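PDB 3TO3: petrobactin biosynthesis protein AsbB from Bacillus anthracis, which catalyses the ATP-dependent condensation of spermidine with citryl-spermidine intermediates in the biosynthesis of the siderophore petrobactin. Local coordinates for residues L55-D60 / S65-C70; L86-R89 / G93-E96. All blocks are in the same frame, centred on the assembly; numbering follows the deposited sequence.

Contact 1: residues L55-D60 / S65-C70; sequences LIQGLD and SVTYEC
Ile56 and Tyr68 face each other as an antiparallel hydrogen-bonded pair. Ile56 N gives a nearly straight bond to Tyr68 O (2.7 Å, 178° at the hydrogen), and Tyr68 N returns one to Ile56 O. The tyrosine side chain can be followed outward from there. Tyr68 CB lies 4.2 Å from Ile56 CB, an apolar contact between the roots of the two side chains. With CG anti to the carbonyl carbon (chi1 -66°), the ring rises beside its own backbone N. Tyr68 CD2 passes 4.1 Å from Ile56 O, and this oxygen sits at the ring edge, near the ring plane. Further out the ring packs on Arg89 and meets Phe103 edge-to-face. At the tip, OH is hydrogen-bonded to Glu106. The two segments lie on the arms of a beta hairpin, strands 52-59 and 65-74. At its turn Asp60 OD1 accepts a bond from Lys64 N. The face with Ile56, Val66 and Tyr68 is covered in part by helix 100-110, where Ile56 touches Val107 and Val66 touches Glu106. Gly58 and Val66 form the second hydrogen-bonded pair. Gly58 N is tilted from the carbonyl plane of Val66 O, and Val66 N comes to Gly58 O from above its plane. Val66 CG1 stands between its own backbone N and carbonyl carbon (chi1 78°). This places the methyl over the glycine backbone, 3.5 Å from Gly58 C. The other face carries Leu55, Gln57, Leu59, Ser65, Thr67 and Glu69. Leu55 and Glu69 lie side by side and point the same way, with Leu55 CD2 3.6 Å from Glu69 OE2. Gln57 bends at chi2 and brings NE2 obliquely to within 3.8 Å of Thr67 OG1, without a hydrogen bond. Leu59 CD2 rests on the Ser65 backbone, 3.7 Å from Ser65 CA.

Contact 2: residues L86-R89 / G93-E96; sequences LIVR and GKQE
Leu86 lays its two methyls against the carboxylate of Glu96, the side chains running at a slant to each other. Leu86 CD1 is 3.5 Å from Glu96 OE2, and Leu86 CD2 is 3.9 Å from Glu96 OE1. Glu96 reaches this place because its chain is extended from CB outward, with CG anti to the backbone N (chi1 170°). Its charge is met by Arg24 and Arg25, which both form salt bridges to OE1. Val88 CG1 lies over the opposite backbone, 3.6 Å from Gln95 N, and Val88 CG1 also touches Lys94 CB at 3.9 Å. The backbones form a short beta hairpin of strands 88-90 and 94-96. Arg89 N donates to Gln95 O at 2.7 Å, and Gln95 N donates to Arg89 O at 3.1 Å. The extended chain of Arg89 leads away from segment 93-96, and its NE forms a salt bridge with Glu106 of helix 100-110. Strand 88-90 is flanked on its other edge by strand 65-74, while Leu86 packs on Arg25 and Ile87 on Val32, both of helix 18-37.

In the fold
Contacts 1 and 2 are two hairpins of one antiparallel sheet, contact 1 earlier in the chain, with centres about 10 Å apart. Strands 65-74 and 88-90 lie next to each other and join them, and Glu69 N lies 2.8 Å from Val88 O in a probable hydrogen bond. Two side-chain links add to this. Glu69 OE1 and Lys94 NZ make a long, weak ion pair at 3.3 Å, and Val66 CG2 packs 3.6 Å from Arg89 NE. Glu106 of helix 100-110 bonds to both hairpins, to Tyr68 OH and to Arg89 NE. Both centres are about 33 Å from the centre of the chain. The shared sheet packs against helices 18-37 and 100-110, away from the ATP and magnesium sites.

Contact 1: residues L55-D60 / S65-C70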
loop_
_atom_site.group_PDB
_atom_site.type_symbol
_atom_site.label_atom_id
_atom_site.label_comp_id
_atom_site.label_asym_id
_atom_site.label_seq_id
_atom_site.Cartn_x
_atom_site.Cartn_y
_atom_site.Cartn_z
ATOM N N LEU B 55 -25.072 5.090 -26.077
ATOM C CA LEU B 55 -23.858 4.888 -26.860
ATOM C C LEU B 55 -22.751 5.729 -26.275
ATOM O O LEU B 55 -22.775 6.941 -26.402
ATOM C CB LEU B 55 -24.092 5.284 -28.319
ATOM C CG LEU B 55 -25.315 4.602 -28.962
ATOM C CD1 LEU B 55 -25.753 5.185 -30.326
ATOM C CD2 LEU B 55 -25.063 3.114 -29.112
ATOM N N ILE B 56 -21.769 5.084 -25.645
ATOM C CA ILE B 56 -20.671 5.785 -24.994
ATOM C C ILE B 56 -19.418 5.760 -25.849
ATOM O O ILE B 56 -18.957 4.697 -26.265
ATOM C CB ILE B 56 -20.343 5.168 -23.609
ATOM C CG1 ILE B 56 -21.560 5.150 -22.707
ATOM C CG2 ILE B 56 -19.203 5.907 -22.915
ATOM C CD1 ILE B 56 -21.445 4.096 -21.592
ATOM N N GLN B 57 -18.854 6.937 -26.082
ATOM C CA GLN B 57 -17.644 7.089 -26.904
ATOM C C GLN B 57 -16.360 6.713 -26.163
ATOM O O GLN B 57 -16.211 6.997 -24.979
ATOM C CB GLN B 57 -17.521 8.547 -27.347
ATOM C CG GLN B 57 -18.592 9.019 -28.301
ATOM C CD GLN B 57 -18.557 8.265 -29.621
ATOM O OE1 GLN B 57 -17.478 7.940 -30.139
ATOM N NE2 GLN B 57 -19.742 7.968 -30.167
ATOM N N GLY B 58 -15.411 6.121 -26.872
ATOM C CA GLY B 58 -14.064 5.946 -26.335
ATOM C C GLY B 58 -13.026 5.934 -27.455
ATOM O O GLY B 58 -13.365 6.099 -28.634
ATOM N N LEU B 59 -11.758 5.759 -27.087
ATOM C CA LEU B 59 -10.663 5.618 -28.046
ATOM C C LEU B 59 -9.749 4.520 -27.545
ATOM O O LEU B 59 -9.457 4.467 -26.353
ATOM C CB LEU B 59 -9.844 6.909 -28.139
ATOM C CG LEU B 59 -10.421 8.126 -28.849
ATOM C CD1 LEU B 59 -9.445 9.324 -28.716
ATOM C CD2 LEU B 59 -10.708 7.823 -30.320
ATOM N N ASP B 60 -9.289 3.647 -28.438
ATOM C CA ASP B 60 -8.362 2.597 -28.031
ATOM C C ASP B 60 -6.957 3.156 -27.962
ATOM O O ASP B 60 -6.754 4.342 -28.180
ATOM C CB ASP B 60 -8.450 1.353 -28.921
ATOM C CG ASP B 60 -8.064 1.613 -30.360
ATOM O OD1 ASP B 60 -7.423 2.644 -30.665
ATOM O OD2 ASP B 60 -8.382 0.743 -31.196
ATOM N N SER B 65 -11.441 5.119 -32.724
ATOM C CA SER B 65 -12.679 5.233 -31.983
ATOM C C SER B 65 -13.308 3.872 -31.652
ATOM O O SER B 65 -13.186 2.881 -32.385
ATOM C CB SER B 65 -13.665 6.187 -32.667
ATOM O OG SER B 65 -14.372 5.549 -33.697
ATOM N N VAL B 66 -13.957 3.835 -30.507
ATOM C CA VAL B 66 -14.637 2.643 -30.058
ATOM C C VAL B 66 -15.932 3.137 -29.433
ATOM O O VAL B 66 -16.024 4.293 -29.041
ATOM C CB VAL B 66 -13.773 1.901 -29.026
ATOM C CG1 VAL B 66 -13.860 2.583 -27.675
ATOM C CG2 VAL B 66 -14.202 0.476 -28.909
ATOM N N THR B 67 -16.935 2.272 -29.348
ATOM C CA THR B 67 -18.215 2.630 -28.744
ATOM C C THR B 67 -18.656 1.539 -27.773
ATOM O O THR B 67 -18.568 0.355 -28.090
ATOM C CB THR B 67 -19.296 2.874 -29.829
ATOM O OG1 THR B 67 -19.168 4.206 -30.322
ATOM C CG2 THR B 67 -20.690 2.731 -29.265
ATOM N N TYR B 68 -19.128 1.944 -26.591
ATOM C CA TYR B 68 -19.786 1.028 -25.657
ATOM C C TYR B 68 -21.295 1.214 -25.668
ATOM O O TYR B 68 -21.778 2.336 -25.594
ATOM C CB TYR B 68 -19.241 1.208 -24.251
ATOM C CG TYR B 68 -17.799 0.813 -24.140
ATOM C CD1 TYR B 68 -17.456 -0.487 -23.850
ATOM C CD2 TYR B 68 -16.775 1.731 -24.365
ATOM C CE1 TYR B 68 -16.159 -0.871 -23.759
ATOM C CE2 TYR B 68 -15.444 1.350 -24.278
ATOM C CZ TYR B 68 -15.156 0.037 -23.955
ATOM O OH TYR B 68 -13.875 -0.423 -23.838
ATOM N N GLU B 69 -22.032 0.110 -25.758
ATOM C CA GLU B 69 -23.479 0.157 -25.936
ATOM C C GLU B 69 -24.185 -0.582 -24.832
ATOM O O GLU B 69 -23.757 -1.654 -24.430
ATOM C CB GLU B 69 -23.895 -0.521 -27.238
ATOM C CG GLU B 69 -23.663 0.287 -28.486
ATOM C CD GLU B 69 -24.195 -0.402 -29.750
ATOM O OE1 GLU B 69 -24.830 -1.487 -29.645
ATOM O OE2 GLU B 69 -23.970 0.151 -30.851
ATOM N N CYS B 70 -25.280 -0.015 -24.360
ATOM C CA CYS B 70 -26.156 -0.737 -23.463
ATOM C C CYS B 70 -27.539 -0.120 -23.431
ATOM O O CYS B 70 -27.704 1.043 -23.782
ATOM C CB CYS B 70 -25.561 -0.787 -22.059
ATOM S SG CYS B 70 -25.180 0.787 -21.380
#

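Contact 2: residues L86-R89 / G93-E96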
loop_
_atom_site.group_PDB
_atom_site.type_symbol
_atom_site.label_atom_id
_atom_site.label_comp_id
_atom_site.label_asym_id
_atom_site.label_seq_id
_atom_site.Cartn_x
_atom_site.Cartn_y
_atom_site.Cartn_z
ATOM N N LEU B 86 -26.173 -6.109 -20.751
ATOM C CA LEU B 86 -24.721 -6.177 -20.676
ATOM C C LEU B 86 -24.075 -4.988 -21.402
ATOM O O LEU B 86 -24.642 -4.414 -22.332
ATOM C CB LEU B 86 -24.238 -7.466 -21.341
ATOM C CG LEU B 86 -24.592 -8.802 -20.670
ATOM C CD1 LEU B 86 -23.984 -9.959 -21.489
ATOM C CD2 LEU B 86 -24.078 -8.835 -19.245
ATOM N N ILE B 87 -22.884 -4.605 -20.962
ATOM C CA ILE B 87 -22.170 -3.540 -21.617
ATOM C C ILE B 87 -21.219 -4.075 -22.675
ATOM O O ILE B 87 -20.283 -4.831 -22.374
ATOM C CB ILE B 87 -21.467 -2.661 -20.583
ATOM C CG1 ILE B 87 -22.539 -1.899 -19.779
ATOM C CG2 ILE B 87 -20.490 -1.700 -21.267
ATOM C CD1 ILE B 87 -22.298 -1.904 -18.365
ATOM N N VAL B 88 -21.493 -3.684 -23.920
ATOM C CA VAL B 88 -20.848 -4.243 -25.101
ATOM C C VAL B 88 -19.916 -3.241 -25.763
ATOM O O VAL B 88 -20.278 -2.068 -25.978
ATOM C CB VAL B 88 -21.900 -4.660 -26.147
ATOM C CG1 VAL B 88 -21.231 -5.245 -27.358
ATOM C CG2 VAL B 88 -22.860 -5.658 -25.533
ATOM N N ARG B 89 -18.714 -3.705 -26.083
ATOM C CA ARG B 89 -17.750 -2.886 -26.791
ATOM C C ARG B 89 -17.870 -3.094 -28.297
ATOM O O ARG B 89 -17.707 -4.205 -28.800
ATOM C CB ARG B 89 -16.338 -3.235 -26.339
ATOM C CG ARG B 89 -15.226 -2.383 -26.972
ATOM C CD ARG B 89 -13.903 -2.840 -26.421
ATOM N NE ARG B 89 -12.759 -2.020 -26.795
ATOM C CZ ARG B 89 -12.039 -2.194 -27.898
ATOM N NH1 ARG B 89 -12.372 -3.139 -28.782
ATOM N NH2 ARG B 89 -10.989 -1.416 -28.124
ATOM N N GLY B 93 -16.221 -5.987 -34.369
ATOM C CA GLY B 93 -17.346 -6.793 -33.966
ATOM C C GLY B 93 -17.894 -6.217 -32.682
ATOM O O GLY B 93 -17.574 -5.085 -32.285
ATOM N N LYS B 94 -18.728 -7.016 -32.035
ATOM C CA LYS B 94 -19.343 -6.647 -30.787
ATOM C C LYS B 94 -18.899 -7.674 -29.751
ATOM O O LYS B 94 -18.878 -8.873 -30.029
ATOM C CB LYS B 94 -20.854 -6.662 -30.946
ATOM C CG LYS B 94 -21.388 -5.526 -31.776
ATOM C CD LYS B 94 -22.917 -5.471 -31.701
ATOM C CE LYS B 94 -23.446 -4.040 -31.915
ATOM N NZ LYS B 94 -24.943 -3.934 -31.846
ATOM N N GLN B 95 -18.489 -7.213 -28.580
ATOM C CA GLN B 95 -18.157 -8.129 -27.506
ATOM C C GLN B 95 -18.455 -7.533 -26.131
ATOM O O GLN B 95 -18.178 -6.364 -25.865
ATOM C CB GLN B 95 -16.689 -8.555 -27.597
ATOM C CG GLN B 95 -16.284 -9.596 -26.553
ATOM C CD GLN B 95 -14.813 -9.993 -26.642
ATOM O OE1 GLN B 95 -14.075 -9.514 -27.511
ATOM N NE2 GLN B 95 -14.379 -10.871 -25.733
ATOM N N GLU B 96 -18.993 -8.353 -25.245
ATOM C CA GLU B 96 -19.219 -7.921 -23.885
ATOM C C GLU B 96 -17.867 -7.537 -23.305
ATOM O O GLU B 96 -16.883 -8.263 -23.481
ATOM C CB GLU B 96 -19.814 -9.060 -23.072
ATOM C CG GLU B 96 -19.859 -8.791 -21.557
ATOM C CD GLU B 96 -20.344 -10.001 -20.738
ATOM O OE1 GLU B 96 -20.366 -9.839 -19.500
ATOM O OE2 GLU B 96 -20.686 -11.089 -21.313
#